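EvdO1 (Micromonospora carbonacea, PDB 4XBZ) probably catalyses an oxidative cyclization in orthosomycin biosynthesis, as a metal-dependent oxygenase of the phytanoyl-CoA dioxygenase family. Local coordinates at residues Ile34-Pro46 with Ala51-Thr65. Numbering follows the deposited sequence.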
loop_
_atom_site.group_PDB
_atom_site.type_symbol
_atom_site.label_atom_id
_atom_site.label_comp_id
_atom_site.label_asym_id
_atom_site.label_seq_id
_atom_site.Cartn_x
_atom_site.Cartn_y
_atom_site.Cartn_z
ATOM N N ILE A 34 9.879 -15.830 -4.997
ATOM C CA ILE A 34 8.686 -14.996 -5.164
ATOM C C ILE A 34 7.474 -15.641 -4.502
ATOM O O ILE A 34 7.130 -16.788 -4.803
ATOM C CB ILE A 34 8.364 -14.744 -6.648
ATOM C CG1 ILE A 34 9.567 -14.111 -7.349
ATOM C CG2 ILE A 34 7.110 -13.859 -6.790
ATOM C CD1 ILE A 34 9.385 -13.831 -8.846
ATOM N N ALA A 35 6.832 -14.911 -3.599
ATOM C CA ALA A 35 5.641 -15.419 -2.933
ATOM C C ALA A 35 4.511 -15.611 -3.942
ATOM O O ALA A 35 4.447 -14.919 -4.962
ATOM C CB ALA A 35 5.205 -14.481 -1.810
ATOM N N GLU A 36 3.627 -16.557 -3.656
ATOM C CA GLU A 36 2.539 -16.878 -4.558
ATOM C C GLU A 36 1.198 -16.768 -3.843
ATOM O O GLU A 36 1.034 -17.185 -2.682
ATOM C CB GLU A 36 2.731 -18.283 -5.159
ATOM C CG GLU A 36 3.992 -18.407 -6.040
ATOM C CD GLU A 36 4.098 -19.741 -6.799
ATOM O OE1 GLU A 36 3.114 -20.513 -6.819
ATOM O OE2 GLU A 36 5.172 -20.011 -7.385
ATOM N N CYS A 37 0.240 -16.178 -4.541
ATOM C CA CYS A 37 -1.102 -16.023 -4.008
ATOM C C CYS A 37 -2.097 -16.774 -4.871
ATOM O O CYS A 37 -2.347 -16.388 -6.014
ATOM C CB CYS A 37 -1.488 -14.547 -3.933
ATOM S SG CYS A 37 -3.248 -14.311 -3.713
ATOM N N ASP A 38 -2.654 -17.851 -4.327
ATOM C CA ASP A 38 -3.719 -18.568 -5.017
ATOM C C ASP A 38 -5.015 -17.819 -4.748
ATOM O O ASP A 38 -5.772 -18.171 -3.838
ATOM C CB ASP A 38 -3.821 -20.028 -4.556
ATOM C CG ASP A 38 -4.371 -20.951 -5.651
ATOM O OD1 ASP A 38 -3.571 -21.719 -6.242
ATOM O OD2 ASP A 38 -5.596 -20.895 -5.941
ATOM N N ILE A 39 -5.263 -16.792 -5.554
ATOM C CA ILE A 39 -6.273 -15.796 -5.232
ATOM C C ILE A 39 -7.674 -16.372 -5.099
ATOM O O ILE A 39 -8.469 -15.900 -4.289
ATOM C CB ILE A 39 -6.290 -14.661 -6.279
ATOM C CG1 ILE A 39 -7.184 -13.519 -5.793
ATOM C CG2 ILE A 39 -6.703 -15.169 -7.670
ATOM C CD1 ILE A 39 -6.768 -12.992 -4.431
ATOM N N ARG A 40 -7.980 -17.403 -5.870
ATOM C CA ARG A 40 -9.328 -17.961 -5.834
ATOM C C ARG A 40 -9.446 -18.991 -4.727
ATOM O O ARG A 40 -10.549 -19.360 -4.336
ATOM C CB ARG A 40 -9.704 -18.566 -7.184
ATOM C CG ARG A 40 -9.942 -17.507 -8.259
ATOM C CD ARG A 40 -10.164 -18.135 -9.624
ATOM N NE ARG A 40 -10.401 -17.124 -10.644
ATOM C CZ ARG A 40 -11.598 -16.612 -10.904
ATOM N NH1 ARG A 40 -12.652 -17.026 -10.205
ATOM N NH2 ARG A 40 -11.737 -15.692 -11.852
ATOM N N ARG A 41 -8.305 -19.430 -4.208
ATOM C CA ARG A 41 -8.289 -20.385 -3.118
ATOM C C ARG A 41 -8.329 -19.695 -1.757
ATOM O O ARG A 41 -9.209 -19.971 -0.941
ATOM C CB ARG A 41 -7.052 -21.279 -3.205
ATOM C CG ARG A 41 -6.811 -22.087 -1.949
ATOM C CD ARG A 41 -5.681 -23.083 -2.115
ATOM N NE ARG A 41 -5.663 -24.028 -1.003
ATOM C CZ ARG A 41 -5.043 -25.205 -1.024
ATOM N NH1 ARG A 41 -4.389 -25.597 -2.112
ATOM N NH2 ARG A 41 -5.086 -25.998 0.046
ATOM N N THR A 42 -7.381 -18.792 -1.519
ATOM C CA THR A 42 -7.195 -18.199 -0.194
ATOM C C THR A 42 -7.733 -16.769 -0.091
ATOM O O THR A 42 -8.132 -16.320 0.985
ATOM C CB THR A 42 -5.699 -18.182 0.198
ATOM O OG1 THR A 42 -4.971 -17.365 -0.725
ATOM C CG2 THR A 42 -5.113 -19.592 0.175
ATOM N N GLY A 43 -7.742 -16.061 -1.216
ATOM C CA GLY A 43 -7.957 -14.624 -1.205
ATOM C C GLY A 43 -6.593 -13.981 -1.030
ATOM O O GLY A 43 -5.586 -14.684 -0.932
ATOM N N LEU A 44 -6.535 -12.660 -1.005
ATOM C CA LEU A 44 -5.255 -11.994 -0.812
ATOM C C LEU A 44 -4.987 -11.797 0.681
ATOM O O LEU A 44 -5.710 -11.061 1.369
ATOM C CB LEU A 44 -5.224 -10.664 -1.550
ATOM C CG LEU A 44 -3.923 -9.869 -1.428
ATOM C CD1 LEU A 44 -2.830 -10.420 -2.346
ATOM C CD2 LEU A 44 -4.191 -8.394 -1.713
ATOM N N LEU A 45 -3.946 -12.465 1.172
ATOM C CA LEU A 45 -3.637 -12.515 2.600
ATOM C C LEU A 45 -2.646 -11.438 3.037
ATOM O O LEU A 45 -1.888 -10.929 2.224
ATOM C CB LEU A 45 -3.075 -13.896 2.973
ATOM C CG LEU A 45 -3.950 -15.110 2.653
ATOM C CD1 LEU A 45 -3.312 -16.366 3.215
ATOM C CD2 LEU A 45 -5.370 -14.927 3.169
ATOM N N PRO A 46 -2.659 -11.090 4.330
ATOM C CA PRO A 46 -1.660 -10.191 4.918
ATOM C C PRO A 46 -0.217 -10.546 4.553
ATOM O O PRO A 46 0.538 -9.627 4.241
ATOM C CB PRO A 46 -1.895 -10.360 6.418
ATOM C CG PRO A 46 -3.348 -10.580 6.511
ATOM C CD PRO A 46 -3.722 -11.414 5.296
ATOM N N ALA A 51 4.826 -9.545 1.513
ATOM C CA ALA A 51 5.831 -10.026 0.602
ATOM C C ALA A 51 5.917 -9.058 -0.576
ATOM O O ALA A 51 7.016 -8.648 -0.964
ATOM C CB ALA A 51 5.516 -11.433 0.150
ATOM N N PHE A 52 4.774 -8.639 -1.115
ATOM C CA PHE A 52 4.840 -7.668 -2.213
ATOM C C PHE A 52 5.517 -6.370 -1.786
ATOM O O PHE A 52 6.365 -5.855 -2.510
ATOM C CB PHE A 52 3.472 -7.330 -2.791
ATOM C CG PHE A 52 3.545 -6.299 -3.882
ATOM C CD1 PHE A 52 4.015 -6.647 -5.145
ATOM C CD2 PHE A 52 3.195 -4.980 -3.637
ATOM C CE1 PHE A 52 4.117 -5.690 -6.162
ATOM C CE2 PHE A 52 3.288 -4.023 -4.634
ATOM C CZ PHE A 52 3.751 -4.372 -5.905
ATOM N N ARG A 53 5.160 -5.849 -0.612
ATOM C CA ARG A 53 5.744 -4.588 -0.156
ATOM C C ARG A 53 7.252 -4.711 0.016
ATOM O O ARG A 53 8.006 -3.795 -0.305
ATOM C CB ARG A 53 5.104 -4.124 1.162
ATOM C CG ARG A 53 3.615 -3.822 1.057
ATOM C CD ARG A 53 3.310 -2.353 1.178
ATOM N NE ARG A 53 1.872 -2.086 1.213
ATOM C CZ ARG A 53 1.157 -1.660 0.167
ATOM N NH1 ARG A 53 1.739 -1.449 -1.030
ATOM N NH2 ARG A 53 -0.146 -1.442 0.310
ATOM N N ARG A 54 7.696 -5.852 0.510
ATOM C CA ARG A 54 9.102 -6.000 0.832
ATOM C C ARG A 54 9.930 -6.402 -0.387
ATOM O O ARG A 54 10.996 -5.844 -0.640
ATOM C CB ARG A 54 9.291 -7.036 1.945
ATOM C CG ARG A 54 10.716 -7.141 2.465
ATOM C CD ARG A 54 10.776 -8.140 3.621
ATOM N NE ARG A 54 10.358 -9.455 3.155
ATOM C CZ ARG A 54 11.193 -10.373 2.675
ATOM N NH1 ARG A 54 12.496 -10.125 2.646
ATOM N NH2 ARG A 54 10.728 -11.540 2.236
ATOM N N GLN A 55 9.455 -7.383 -1.133
ATOM C CA GLN A 55 10.273 -7.915 -2.208
ATOM C C GLN A 55 10.062 -7.176 -3.511
ATOM O O GLN A 55 10.884 -7.274 -4.414
ATOM C CB GLN A 55 10.001 -9.405 -2.386
ATOM C CG GLN A 55 10.459 -10.220 -1.189
ATOM C CD GLN A 55 10.122 -11.673 -1.322
ATOM O OE1 GLN A 55 9.036 -12.106 -0.934
ATOM N NE2 GLN A 55 11.054 -12.449 -1.871
ATOM N N GLY A 56 8.974 -6.415 -3.606
ATOM C CA GLY A 56 8.693 -5.659 -4.821
ATOM C C GLY A 56 8.093 -6.512 -5.925
ATOM O O GLY A 56 8.072 -6.106 -7.081
ATOM N N VAL A 57 7.585 -7.687 -5.570
ATOM C CA VAL A 57 7.093 -8.626 -6.567
ATOM C C VAL A 57 6.139 -9.644 -5.916
ATOM O O VAL A 57 6.293 -9.986 -4.744
ATOM C CB VAL A 57 8.294 -9.328 -7.270
ATOM C CG1 VAL A 57 8.825 -10.475 -6.434
ATOM C CG2 VAL A 57 7.932 -9.792 -8.654
ATOM N N LEU A 58 5.129 -10.084 -6.666
ATOM C CA LEU A 58 4.145 -11.064 -6.194
ATOM C C LEU A 58 3.493 -11.815 -7.351
ATOM O O LEU A 58 2.965 -11.191 -8.286
ATOM C CB LEU A 58 3.045 -10.386 -5.360
ATOM C CG LEU A 58 1.891 -11.300 -4.947
ATOM C CD1 LEU A 58 2.398 -12.367 -3.985
ATOM C CD2 LEU A 58 0.707 -10.544 -4.345
ATOM N N VAL A 59 3.531 -13.148 -7.285
ATOM C CA VAL A 59 2.828 -14.008 -8.241
ATOM C C VAL A 59 1.420 -14.320 -7.764
ATOM O O VAL A 59 1.220 -14.749 -6.627
ATOM C CB VAL A 59 3.552 -15.355 -8.475
ATOM C CG1 VAL A 59 2.670 -16.309 -9.274
ATOM C CG2 VAL A 59 4.858 -15.141 -9.180
ATOM N N VAL A 60 0.450 -14.098 -8.640
ATOM C CA VAL A 60 -0.933 -14.459 -8.379
ATOM C C VAL A 60 -1.367 -15.576 -9.339
ATOM O O VAL A 60 -1.508 -15.334 -10.555
ATOM C CB VAL A 60 -1.855 -13.255 -8.550
ATOM C CG1 VAL A 60 -3.307 -13.669 -8.368
ATOM C CG2 VAL A 60 -1.464 -12.134 -7.572
ATOM N N ARG A 61 -1.575 -16.783 -8.809
ATOM C CA ARG A 61 -1.962 -17.939 -9.630
ATOM C C ARG A 61 -3.463 -17.967 -9.903
ATOM O O ARG A 61 -4.259 -17.597 -9.045
ATOM C CB ARG A 61 -1.558 -19.264 -8.966
ATOM C CG ARG A 61 -0.079 -19.415 -8.663
ATOM C CD ARG A 61 0.779 -19.472 -9.913
ATOM N NE ARG A 61 2.178 -19.745 -9.560
ATOM C CZ ARG A 61 3.197 -19.721 -10.418
ATOM N NH1 ARG A 61 2.989 -19.441 -11.707
ATOM N NH2 ARG A 61 4.431 -19.973 -9.980
ATOM N N GLY A 62 -3.838 -18.407 -11.103
ATOM C CA GLY A 62 -5.240 -18.599 -11.454
ATOM C C GLY A 62 -6.156 -17.384 -11.396
ATOM O O GLY A 62 -7.300 -17.491 -10.951
ATOM N N LEU A 63 -5.670 -16.232 -11.846
ATOM C CA LEU A 63 -6.493 -15.025 -11.882
ATOM C C LEU A 63 -7.715 -15.217 -12.781
ATOM O O LEU A 63 -8.831 -14.856 -12.416
ATOM C CB LEU A 63 -5.676 -13.817 -12.356
ATOM C CG LEU A 63 -6.492 -12.536 -12.574
ATOM C CD1 LEU A 63 -7.001 -11.979 -11.268
ATOM C CD2 LEU A 63 -5.695 -11.483 -13.348
ATOM N N LEU A 64 -7.502 -15.814 -13.947
ATOM C CA LEU A 64 -8.562 -15.926 -14.943
ATOM C C LEU A 64 -9.204 -17.308 -14.967
ATOM O O LEU A 64 -8.520 -18.321 -14.786
ATOM C CB LEU A 64 -8.015 -15.602 -16.335
ATOM C CG LEU A 64 -7.321 -14.258 -16.532
ATOM C CD1 LEU A 64 -6.744 -14.174 -17.940
ATOM C CD2 LEU A 64 -8.300 -13.137 -16.286
ATOM N N THR A 65 -10.518 -17.342 -15.196
ATOM C CA THR A 65 -11.161 -18.589 -15.613
ATOM C C THR A 65 -10.573 -19.050 -16.950
ATOM O O THR A 65 -10.020 -18.242 -17.703
ATOM C CB THR A 65 -12.694 -18.450 -15.777
ATOM O OG1 THR A 65 -12.991 -17.553 -16.857
ATOM C CG2 THR A 65 -13.334 -17.968 -14.498
HETATM O O HOH W 1 -6.380 -19.034 -7.971
#
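Ala-35, Cys-37 and Leu-44 pack around Leu-58, whose CD1 lies over the face of the Ala-35 carbonyl and whose CD2 meets Leu-44 CD1. Beside this, the Ala-35 and Ala-51 CB atoms touch at 3.6 Å, bringing helix 46-55 against the chain just ahead of strand 36-38. Farther along, Ile-39 lays CB and CG2 on Val-60 CG1, on the same side of the sheet as Cys-37; Ile-130 of helix 125-134 also touches Ile-39. On the face that carries Val-59, Ile-34 CG2, anti to its own N (CG1 at chi1 -56°), meets Val-59 CG2 at 3.5 Å.

Between these layers the backbones run parallel. Val-59 bonds twice to the outer strand, through its N to Ala-35 O (3.1 Å) and through its O to Cys-37 N (2.7 Å); Arg-61 N then reaches Cys-37 O. Glu-36 and Arg-61 form a salt bridge beyond Val-59: NE reaches OE1 (3.0 Å) and NH2 reaches OE2 (2.7 Å), side-on from the guanidinium but from above the carboxylate, the two planes 76° apart. Arg-61 bends at chi2 (-66°), so that Val-59 CG1 lies against one guanidinium face, offset toward its edge, while NH1 binds Val-229 O and Asp-234. A leucine in place of Arg-61 would probably leave the Glu-36 carboxylate without its counter-charge and Asp-234 short of a partner.

At the far end, extended Arg-40 directs NE and NH2 to Leu-63 O, with NH2 at 3.1 Å, and a water joins Asp-38 OD2, Arg-40 N and Arg-61 O. The contact closes the beta-alpha-beta unit of strand 36-38, helix 46-55 and strand 57-61, laying the first strand, outermost within this chain, on the larger sheet of the double-stranded beta-helix. Main-chain bonds thus set the parallel register and apolar side chains bury it, while at the edge Arg-61 pairs with carboxylates and Arg-40 holds a backbone carbonyl.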